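Local structure of GH26C (Muricauda sp. MAR_2010_75, 6Q78) at residues Gln136-Gln139 and Ile140-Val144; Tyr196-Lys199 and Leu200-Ile203; Thr252-Tyr255 and Leu256-Leu260. The protein probably hydrolyses internal beta-1,4-mannosidic linkages in mannans as a family 26 glycoside hydrolase. All blocks are in the same frame, centred on the assembly; numbering follows the deposited sequence.

Contact 1: residues Gln136-Gln139 and Ile140-Val144; sequences QENQ and IRDDV
Asn138, Arg141 and Asp142 meet around one ordered water on helix 132-150, the helix of a beta-alpha-beta crossover in the TIM barrel that joins strand 112-116 to strand 153-157. Water 1 accepts from Arg141 NH1 at 2.8 Å, lying in the plane of the guanidinium at its edge. It gives one hydrogen to Asn138 OD1 at 3.0 Å and the other to Asp142 OD1 at 2.7 Å, so one donor and two acceptors fix its orientation. A direct amide-carboxylate bond is not made: Asn138 ND2 stands 3.7 Å from Asp142 OD2, and the two planes are 71° apart. The long, extended Arg141 suits this place, because the first torsion (chi1 -176°) turns CG away from the backbone nitrogen and the chain then runs straight to NE, carrying the guanidinium across to the water. The positive charge there would probably help to balance Asp142.

Further out, Arg141 NH2 bonds to the carbonyl oxygen of Ser209, and Phe206 of helix 193-208 touches both Arg141 and Glu137. The carboxylate of Glu137 points off to the same helix, where OE1 forms a salt bridge with Lys202 and also takes a hydrogen bond from Asn125 ND2. The branched, apolar Ile140 belongs on the barrel side, against Ser115 and Phe156 of the two flanking strands.

Beneath the side chains runs the regular i to i+4 ladder. Asp142 N reaches Asn138 O at 2.9 Å, which keeps the two acceptors of the water's hydrogens, Asn138 and Asp142, one turn apart. Ile140 N donates to Gln136 O at 2.9 Å with an N-H...O angle of 167°, and CG1 of Ile140 lies 3.3 Å from that same Gln136 O.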
ATOM      1  N   GLN A 136       8.635 -12.164  13.638  1.00  8.31           N
ATOM      2  CA  GLN A 136       8.403 -11.033  12.725  1.00  7.82           C
ATOM      3  C   GLN A 136       6.932 -10.652  12.715  1.00  8.02           C
ATOM      4  O   GLN A 136       6.601  -9.462  12.743  1.00  8.39           O
ATOM      5  CB  GLN A 136       8.883 -11.387  11.311  1.00  7.94           C
ATOM      6  CG  GLN A 136      10.418 -11.684  11.258  1.00 10.64           C
ATOM      7  CD  GLN A 136      11.227 -10.509  11.781  1.00 17.40           C
ATOM      8  OE1 GLN A 136      11.241  -9.438  11.172  1.00 26.15           O
ATOM      9  NE2 GLN A 136      11.849 -10.679  12.933  1.00 24.42           N
ATOM     10  N   GLU A 137       6.049 -11.650  12.667  1.00  7.48           N
ATOM     11  CA  GLU A 137       4.604 -11.423  12.713  1.00  7.77           C
ATOM     12  C   GLU A 137       4.229 -10.620  13.950  1.00  7.81           C
ATOM     13  O   GLU A 137       3.445  -9.655  13.871  1.00  7.67           O
ATOM     14  CB  GLU A 137       3.910 -12.786  12.743  1.00  8.49           C
ATOM     15  CG  GLU A 137       2.429 -12.678  13.048  1.00  8.94           C
ATOM     16  CD  GLU A 137       1.746 -14.028  13.016  1.00 13.09           C
ATOM     17  OE1 GLU A 137       2.188 -14.889  12.237  1.00 12.92           O
ATOM     18  OE2 GLU A 137       0.742 -14.233  13.745  1.00 12.77           O
ATOM     19  N   ASN A 138       4.801 -10.975  15.091  1.00  7.81           N
ATOM     20  CA  ASN A 138       4.454 -10.290  16.334  1.00  8.02           C
ATOM     21  C   ASN A 138       4.981  -8.868  16.361  1.00  7.86           C
ATOM     22  O   ASN A 138       4.318  -7.960  16.904  1.00  9.53           O
ATOM     23  CB  ASN A 138       5.041 -11.068  17.497  1.00 11.58           C
ATOM     24  CG  ASN A 138       4.548 -10.586  18.804  0.61 16.70           C
ATOM     25  OD1 ASN A 138       3.401 -10.843  19.174  0.60 15.08           O
ATOM     26  ND2 ASN A 138       5.409  -9.888  19.536  0.66 21.17           N
ATOM     27  N   GLN A 139       6.174  -8.650  15.801  1.00  7.82           N
ATOM     28  CA  GLN A 139       6.675  -7.285  15.693  1.00  7.70           C
ATOM     29  C   GLN A 139       5.816  -6.441  14.743  1.00  7.71           C
ATOM     30  O   GLN A 139       5.526  -5.266  15.037  1.00  8.14           O
ATOM     31  CB  GLN A 139       8.132  -7.286  15.222  1.00 11.14           C
ATOM     32  CG  GLN A 139       8.674  -5.804  15.251  0.92 14.45           C
ATOM     33  CD  GLN A 139       8.643  -5.214  16.674  0.47 11.43           C
ATOM     34  OE1 GLN A 139       7.878  -4.259  16.994  0.57 12.92           O
ATOM     35  NE2 GLN A 139       9.452  -5.786  17.536  0.74 22.21           N
ATOM     36  N   ILE A 140       5.375  -7.017  13.613  1.00  6.92           N
ATOM     37  CA  ILE A 140       4.445  -6.316  12.729  1.00  6.54           C
ATOM     38  C   ILE A 140       3.177  -5.963  13.484  1.00  7.30           C
ATOM     39  O   ILE A 140       2.688  -4.817  13.435  1.00  7.90           O
ATOM     40  CB  ILE A 140       4.142  -7.171  11.485  1.00  6.42           C
ATOM     41  CG1 ILE A 140       5.385  -7.274  10.616  1.00  7.67           C
ATOM     42  CG2 ILE A 140       2.983  -6.520  10.695  1.00  8.27           C
ATOM     43  CD1 ILE A 140       5.331  -8.464   9.611  1.00  8.14           C
ATOM     44  N   ARG A 141       2.630  -6.936  14.201  1.00  6.79           N
ATOM     45  CA  ARG A 141       1.383  -6.682  14.943  1.00  6.92           C
ATOM     46  C   ARG A 141       1.564  -5.539  15.957  1.00  7.67           C
ATOM     47  O   ARG A 141       0.744  -4.598  16.013  1.00  8.13           O
ATOM     48  CB  ARG A 141       0.957  -7.971  15.659  1.00  8.45           C
ATOM     49  CG  ARG A 141      -0.381  -7.855  16.383  1.00 11.47           C
ATOM     50  CD  ARG A 141      -0.956  -9.265  16.729  1.00 15.53           C
ATOM     51  NE  ARG A 141      -2.258  -9.109  17.387  1.00 15.10           N
ATOM     52  CZ  ARG A 141      -2.354  -8.769  18.672  1.00 23.01           C
ATOM     53  NH1 ARG A 141      -1.245  -8.558  19.380  1.00 23.32           N
ATOM     54  NH2 ARG A 141      -3.540  -8.623  19.261  1.00 22.10           N
ATOM     55  N   ASP A 142       2.683  -5.542  16.695  1.00  7.88           N
ATOM     56  CA  ASP A 142       2.938  -4.462  17.651  1.00  7.66           C
ATOM     57  C   ASP A 142       3.071  -3.104  16.947  1.00  7.46           C
ATOM     58  O   ASP A 142       2.542  -2.097  17.440  1.00  8.13           O
ATOM     59  CB  ASP A 142       4.216  -4.749  18.411  1.00 10.57           C
ATOM     60  CG  ASP A 142       4.048  -5.846  19.467  1.00 15.99           C
ATOM     61  OD1 ASP A 142       2.899  -6.311  19.720  1.00 19.67           O
ATOM     62  OD2 ASP A 142       5.074  -6.238  20.043  1.00 21.53           O
ATOM     63  N   ASP A 143       3.738  -3.055  15.788  1.00  8.81           N
ATOM     64  CA  ASP A 143       3.907  -1.775  15.089  1.00  6.94           C
ATOM     65  C   ASP A 143       2.576  -1.278  14.527  1.00  6.68           C
ATOM     66  O   ASP A 143       2.293  -0.068  14.573  1.00  7.03           O
ATOM     67  CB  ASP A 143       4.927  -1.932  13.947  1.00  7.70           C
ATOM     68  CG  ASP A 143       6.362  -2.057  14.430  1.00  9.90           C
ATOM     69  OD1 ASP A 143       7.263  -2.347  13.564  1.00 11.57           O
ATOM     70  OD2 ASP A 143       6.608  -1.898  15.634  1.00 14.70           O
ATOM     71  N   VAL A 144       1.730  -2.199  14.035  1.00  6.50           N
ATOM     72  CA  VAL A 144       0.418  -1.821  13.508  1.00  6.37           C
ATOM     73  C   VAL A 144      -0.487  -1.290  14.625  1.00  7.65           C
ATOM     74  O   VAL A 144      -1.215  -0.295  14.432  1.00  7.87           O
ATOM     75  CB  VAL A 144      -0.192  -3.028  12.772  1.00  6.69           C
ATOM     76  CG1 VAL A 144      -1.715  -2.857  12.498  1.00  8.63           C
ATOM     77  CG2 VAL A 144       0.540  -3.216  11.435  1.00  8.24           C
TER
HETATM   78  O   HOH W   1       1.582  -8.516  19.057  1.00 23.54           O

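Contact 2: residues Tyr196-Lys199 and Leu200-Ile203; sequences YKQK and LEKI
Lys197 O accepts the backbone N-H of Glu201 at 2.9 Å, one of four i to i+4 bonds through which helix 193-208 joins residues 196-199 to 200-203. The Glu201 side chain folds back over the same carbonyl, its CG 3.2 Å from Lys197 O. Its carboxylate does not pair with the Lys197 amine: Lys197 NZ and Glu201 OE2 are 6.3 Å apart, and OE2 instead bonds to the hydroxyl of Tyr255.

One turn of helix also sets the Tyr196 ring against Leu200. A chi1 of 180° swings the ring to the side of its own carbonyl carbon, so that it leans along the helix, and Leu200, whose CG lies beside its backbone N, reaches back over one face. Leu200 CG sits 4.1 Å from the ring centroid, 18° off the normal, a CH-pi contact displaced toward the rim. The two methyls straddle the far end of the ring, Leu200 CD1 at 3.8 Å from Tyr196 CE2 and Leu200 CD2 at 3.7 Å from Tyr196 OH. Tyrosine suits this buried place because its flat ring covers the leucine while its hydroxyl bonds to Thr252 OG1. Replacing the tyrosine by an alanine is likely to leave Leu200 without its aromatic cover, open a gap, and deprive Thr252 of its phenol partner.

On another side, Lys199 NZ forms a salt bridge with Asp123 and a hydrogen bond to the carbonyl of Thr121, and Lys202 NZ also reaches the carbonyl of Ile120. Helix 193-208 thus packs with Tyr196, Lys197 and Leu200 on helix 242-259, while Lys199 and Lys202 tie it to Ile120, Thr121 and Asp123, just after strand 112-116.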
ATOM      1  N   TYR A 196      -3.897 -22.129  -0.909  1.00  9.57           N
ATOM      2  CA  TYR A 196      -4.131 -20.685  -0.948  1.00  9.05           C
ATOM      3  C   TYR A 196      -5.250 -20.276   0.014  1.00 10.45           C
ATOM      4  O   TYR A 196      -5.142 -19.247   0.700  1.00  9.05           O
ATOM      5  CB  TYR A 196      -4.484 -20.273  -2.379  1.00  9.55           C
ATOM      6  CG  TYR A 196      -4.754 -18.805  -2.530  1.00  8.67           C
ATOM      7  CD1 TYR A 196      -3.806 -17.870  -2.114  1.00  8.19           C
ATOM      8  CD2 TYR A 196      -5.953 -18.336  -3.073  1.00  8.80           C
ATOM      9  CE1 TYR A 196      -4.025 -16.501  -2.243  1.00  8.11           C
ATOM     10  CE2 TYR A 196      -6.187 -16.935  -3.226  1.00  8.46           C
ATOM     11  CZ  TYR A 196      -5.209 -16.048  -2.789  1.00  7.98           C
ATOM     12  OH  TYR A 196      -5.373 -14.688  -2.867  1.00  9.49           O
ATOM     13  N   LYS A 197      -6.321 -21.064   0.098  1.00  9.74           N
ATOM     14  CA  LYS A 197      -7.365 -20.759   1.073  1.00  9.68           C
ATOM     15  C   LYS A 197      -6.800 -20.727   2.481  1.00 10.00           C
ATOM     16  O   LYS A 197      -7.176 -19.862   3.274  1.00 10.54           O
ATOM     17  CB  LYS A 197      -8.531 -21.740   0.952  1.00 11.04           C
ATOM     18  CG  LYS A 197      -9.387 -21.496  -0.300  1.00 13.74           C
ATOM     19  CD  LYS A 197     -10.657 -22.371  -0.358  1.00 18.26           C
ATOM     20  CE  LYS A 197     -10.407 -23.830  -0.457  1.00 27.24           C
ATOM     21  NZ  LYS A 197     -11.795 -24.403  -0.579  1.00 26.36           N
ATOM     22  N   GLN A 198      -5.869 -21.646   2.805  1.00  9.98           N
ATOM     23  CA  GLN A 198      -5.271 -21.636   4.141  1.00  9.73           C
ATOM     24  C   GLN A 198      -4.474 -20.362   4.378  1.00 10.38           C
ATOM     25  O   GLN A 198      -4.487 -19.820   5.490  1.00 10.34           O
ATOM     26  CB  GLN A 198      -4.410 -22.890   4.335  1.00 12.14           C
ATOM     27  CG  GLN A 198      -4.038 -23.158   5.795  1.00 21.90           C
ATOM     28  CD  GLN A 198      -2.965 -22.224   6.322  0.36 11.63           C
ATOM     29  OE1 GLN A 198      -1.970 -21.948   5.649  0.40 10.65           O
ATOM     30  NE2 GLN A 198      -3.170 -21.718   7.541  0.75 27.99           N
ATOM     31  N   LYS A 199      -3.776 -19.865   3.355  1.00  8.54           N
ATOM     32  CA  LYS A 199      -3.058 -18.595   3.521  1.00  8.01           C
ATOM     33  C   LYS A 199      -4.025 -17.443   3.777  1.00  7.76           C
ATOM     34  O   LYS A 199      -3.755 -16.560   4.606  1.00  9.70           O
ATOM     35  CB  LYS A 199      -2.216 -18.286   2.281  1.00  8.29           C
ATOM     36  CG  LYS A 199      -1.130 -19.306   1.948  1.00  8.10           C
ATOM     37  CD  LYS A 199      -0.239 -19.635   3.154  1.00  9.42           C
ATOM     38  CE  LYS A 199       0.965 -20.473   2.665  1.00 10.51           C
ATOM     39  NZ  LYS A 199       1.888 -20.819   3.817  1.00 12.46           N
ATOM     40  N   LEU A 200      -5.149 -17.403   3.037  1.00  7.91           N
ATOM     41  CA  LEU A 200      -6.145 -16.360   3.301  1.00  7.78           C
ATOM     42  C   LEU A 200      -6.736 -16.500   4.698  1.00  7.99           C
ATOM     43  O   LEU A 200      -7.040 -15.497   5.356  1.00  8.65           O
ATOM     44  CB  LEU A 200      -7.254 -16.381   2.243  1.00  9.00           C
ATOM     45  CG  LEU A 200      -6.742 -16.086   0.828  1.00  7.89           C
ATOM     46  CD1 LEU A 200      -7.995 -16.095  -0.044  1.00 10.28           C
ATOM     47  CD2 LEU A 200      -6.024 -14.739   0.728  1.00  7.99           C
ATOM     48  N   GLU A 201      -6.905 -17.733   5.166  1.00 10.09           N
ATOM     49  CA  GLU A 201      -7.396 -17.930   6.530  1.00  9.29           C
ATOM     50  C   GLU A 201      -6.409 -17.376   7.549  1.00  9.67           C
ATOM     51  O   GLU A 201      -6.824 -16.806   8.571  1.00 10.78           O
ATOM     52  CB  GLU A 201      -7.688 -19.415   6.764  1.00 11.88           C
ATOM     53  CG  GLU A 201      -8.928 -19.875   5.968  1.00 14.51           C
ATOM     54  CD  GLU A 201      -8.956 -21.370   5.639  1.00 20.92           C
ATOM     55  OE1 GLU A 201      -8.220 -22.161   6.282  1.00 19.26           O
ATOM     56  OE2 GLU A 201      -9.728 -21.765   4.728  1.00 18.28           O
ATOM     57  N   LYS A 202      -5.099 -17.509   7.285  1.00  8.70           N
ATOM     58  CA  LYS A 202      -4.106 -16.915   8.185  1.00  8.84           C
ATOM     59  C   LYS A 202      -4.150 -15.391   8.120  1.00 10.06           C
ATOM     60  O   LYS A 202      -4.110 -14.721   9.159  1.00  8.52           O
ATOM     61  CB  LYS A 202      -2.696 -17.407   7.807  1.00  8.07           C
ATOM     62  CG  LYS A 202      -1.567 -16.807   8.658  1.00 10.91           C
ATOM     63  CD  LYS A 202      -1.762 -17.172  10.150  1.00 11.29           C
ATOM     64  CE  LYS A 202      -0.814 -16.361  11.054  1.00 13.40           C
ATOM     65  NZ  LYS A 202       0.631 -16.679  10.771  1.00 10.76           N
ATOM     66  N   ILE A 203      -4.267 -14.813   6.917  1.00  7.47           N
ATOM     67  CA  ILE A 203      -4.443 -13.366   6.821  1.00  7.03           C
ATOM     68  C   ILE A 203      -5.669 -12.923   7.612  1.00  7.08           C
ATOM     69  O   ILE A 203      -5.636 -11.908   8.324  1.00  8.19           O
ATOM     70  CB  ILE A 203      -4.521 -12.940   5.342  1.00  6.71           C
ATOM     71  CG1 ILE A 203      -3.111 -13.033   4.723  1.00  8.41           C
ATOM     72  CG2 ILE A 203      -5.101 -11.490   5.227  1.00  7.41           C
ATOM     73  CD1 ILE A 203      -3.088 -12.741   3.235  1.00 12.34           C
TER

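Contact 3: residues Thr252-Tyr255 and Leu256-Leu260; sequences TVTY and LKNTL
Thr252 lies side by side with Leu256, its CG2 4.0 Å from Leu256 CD1, while its hydroxyl is turned back to the carbonyl of Leu248, a common arrangement for threonine within a helix. Val253 O takes the Lys257 N-H at 2.8 Å. Thr254 O receives the last i to i+4 bond, from Asn258 N at 2.8 Å, and also a weak i to i+5 bond from Thr259 N. The Thr254 hydroxyl, OG1, bonds to Gln250 O and to water 2. Lys257, bent at chi3 and chi4, curls its amine round to give that water one N-H and Asn258 OD1 another, the latter at 2.9 Å.

Tyr255 O closes the pi-type turn with an i to i+5 bond from Leu260 N at 2.9 Å. The ring, swung along the helix by chi1 -163°, meets Thr259, the last residue of the wide turn, and Leu260 just after it: Thr259 CB stands 4.2 Å from its centroid in an off-centre CH-pi contact, and Leu260 CD1 is 3.7 Å from Tyr255 CE2. A tyrosine suits the place, its flat ring covering both while its hydroxyl bonds to Glu201 OE2.

Val253 and Leu256 face Phe267 and Met265 of strand 265-269, whereas Tyr255 and Leu260 lie against helix 193-208.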
ATOM      1  N   THR A 252     -10.528 -13.780  -4.070  1.00 11.35           N
ATOM      2  CA  THR A 252      -9.842 -13.384  -2.842  1.00 10.67           C
ATOM      3  C   THR A 252     -10.693 -12.426  -2.026  1.00 10.88           C
ATOM      4  O   THR A 252     -10.827 -12.582  -0.801  1.00 10.52           O
ATOM      5  CB  THR A 252      -8.503 -12.742  -3.207  1.00  8.67           C
ATOM      6  OG1 THR A 252      -7.704 -13.724  -3.874  1.00 10.20           O
ATOM      7  CG2 THR A 252      -7.755 -12.293  -1.980  1.00 10.22           C
ATOM      8  N   VAL A 253     -11.252 -11.404  -2.682  1.00  8.51           N
ATOM      9  CA  VAL A 253     -12.093 -10.464  -1.933  1.00  8.99           C
ATOM     10  C   VAL A 253     -13.278 -11.184  -1.299  1.00 12.05           C
ATOM     11  O   VAL A 253     -13.602 -10.977  -0.117  1.00 13.27           O
ATOM     12  CB  VAL A 253     -12.543  -9.327  -2.857  1.00  8.73           C
ATOM     13  CG1 VAL A 253     -13.609  -8.464  -2.173  1.00 13.01           C
ATOM     14  CG2 VAL A 253     -11.326  -8.489  -3.220  1.00 11.44           C
ATOM     15  N   THR A 254     -13.975 -12.018  -2.086  1.00 11.00           N
ATOM     16  CA  THR A 254     -15.165 -12.673  -1.572  1.00 12.50           C
ATOM     17  C   THR A 254     -14.828 -13.648  -0.457  1.00 11.32           C
ATOM     18  O   THR A 254     -15.574 -13.757   0.526  1.00 12.17           O
ATOM     19  CB  THR A 254     -15.877 -13.346  -2.741  1.00 15.57           C
ATOM     20  OG1 THR A 254     -16.303 -12.328  -3.669  1.00 19.57           O
ATOM     21  CG2 THR A 254     -17.087 -14.159  -2.289  1.00 21.55           C
ATOM     22  N   TYR A 255     -13.709 -14.368  -0.577  1.00  9.75           N
ATOM     23  CA  TYR A 255     -13.371 -15.325   0.468  1.00 10.16           C
ATOM     24  C   TYR A 255     -13.055 -14.611   1.778  1.00 11.29           C
ATOM     25  O   TYR A 255     -13.502 -15.046   2.852  1.00 11.66           O
ATOM     26  CB  TYR A 255     -12.192 -16.185   0.016  1.00 10.15           C
ATOM     27  CG  TYR A 255     -12.018 -17.463   0.825  1.00  9.93           C
ATOM     28  CD1 TYR A 255     -12.882 -18.526   0.656  1.00 11.60           C
ATOM     29  CD2 TYR A 255     -10.978 -17.613   1.729  1.00 11.81           C
ATOM     30  CE1 TYR A 255     -12.730 -19.692   1.380  1.00 15.47           C
ATOM     31  CE2 TYR A 255     -10.806 -18.797   2.449  1.00 12.04           C
ATOM     32  CZ  TYR A 255     -11.697 -19.818   2.279  1.00 12.63           C
ATOM     33  OH  TYR A 255     -11.556 -21.001   2.998  1.00 14.71           O
ATOM     34  N   LEU A 256     -12.306 -13.505   1.706  1.00 10.16           N
ATOM     35  CA  LEU A 256     -11.993 -12.750   2.920  1.00 11.00           C
ATOM     36  C   LEU A 256     -13.226 -12.071   3.512  1.00 12.44           C
ATOM     37  O   LEU A 256     -13.497 -12.194   4.716  1.00 10.83           O
ATOM     38  CB  LEU A 256     -10.950 -11.690   2.617  1.00  8.96           C
ATOM     39  CG  LEU A 256      -9.544 -12.290   2.432  1.00  7.65           C
ATOM     40  CD1 LEU A 256      -8.637 -11.264   1.804  1.00  8.79           C
ATOM     41  CD2 LEU A 256      -8.999 -12.691   3.791  1.00 10.45           C
ATOM     42  N   LYS A 257     -14.002 -11.380   2.673  1.00 11.06           N
ATOM     43  CA  LYS A 257     -15.136 -10.594   3.170  1.00 15.09           C
ATOM     44  C   LYS A 257     -16.306 -11.474   3.582  1.00 12.63           C
ATOM     45  O   LYS A 257     -16.914 -11.265   4.642  1.00 15.08           O
ATOM     46  CB  LYS A 257     -15.552  -9.596   2.091  1.00 13.15           C
ATOM     47  CG  LYS A 257     -16.899  -8.927   2.325  1.00 21.78           C
ATOM     48  CD  LYS A 257     -17.104  -7.812   1.286  1.00 20.38           C
ATOM     49  CE  LYS A 257     -17.215  -8.332  -0.115  1.00 29.43           C
ATOM     50  NZ  LYS A 257     -18.554  -8.948  -0.262  1.00 27.13           N
ATOM     51  N   ASN A 258     -16.647 -12.469   2.770  1.00 13.30           N
ATOM     52  CA  ASN A 258     -17.847 -13.256   2.991  1.00 13.58           C
ATOM     53  C   ASN A 258     -17.556 -14.547   3.753  1.00 15.59           C
ATOM     54  O   ASN A 258     -18.064 -14.734   4.859  1.00 22.48           O
ATOM     55  CB  ASN A 258     -18.552 -13.488   1.646  1.00 14.62           C
ATOM     56  CG  ASN A 258     -18.980 -12.176   1.003  1.00 20.96           C
ATOM     57  OD1 ASN A 258     -18.656 -11.891  -0.145  1.00 44.18           O
ATOM     58  ND2 ASN A 258     -19.693 -11.363   1.757  1.00 33.73           N
ATOM     59  N   THR A 259     -16.727 -15.437   3.204  1.00 12.41           N
ATOM     60  CA  THR A 259     -16.476 -16.710   3.880  1.00 15.31           C
ATOM     61  C   THR A 259     -15.830 -16.517   5.246  1.00 14.73           C
ATOM     62  O   THR A 259     -16.219 -17.177   6.221  1.00 15.07           O
ATOM     63  CB  THR A 259     -15.632 -17.609   2.980  1.00 18.36           C
ATOM     64  OG1 THR A 259     -16.335 -17.790   1.752  1.00 18.79           O
ATOM     65  CG2 THR A 259     -15.419 -18.968   3.617  1.00 17.29           C
ATOM     66  N   LEU A 260     -14.845 -15.618   5.344  1.00 13.37           N
ATOM     67  CA  LEU A 260     -14.073 -15.451   6.575  1.00 11.86           C
ATOM     68  C   LEU A 260     -14.516 -14.232   7.386  1.00 14.37           C
ATOM     69  O   LEU A 260     -13.899 -13.925   8.414  1.00 15.10           O
ATOM     70  CB  LEU A 260     -12.568 -15.370   6.264  1.00 10.72           C
ATOM     71  CG  LEU A 260     -12.049 -16.572   5.484  1.00 12.27           C
ATOM     72  CD1 LEU A 260     -10.594 -16.383   5.216  1.00 11.26           C
ATOM     73  CD2 LEU A 260     -12.309 -17.883   6.243  1.00 16.50           C
TER
HETATM   74  O   HOH W   2     -17.800 -10.111  -2.956  1.00 41.77           O

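The three contacts follow in series along the chain, each a turn or two of a separate helix on the outside of the TIM barrel: 132-150, 193-208 and 242-259. Contact 2 is the middle one, its centre about 18 Å from that of contact 1 and about 10 Å from that of contact 3, whereas contacts 1 and 3 are about 14 Å apart at their nearest atoms. One salt bridge links contacts 1 and 2; two probable hydrogen bonds and packing join contacts 2 and 3. Side chains fixed within each helix therefore also link these three helices to one another on the outside of the barrel.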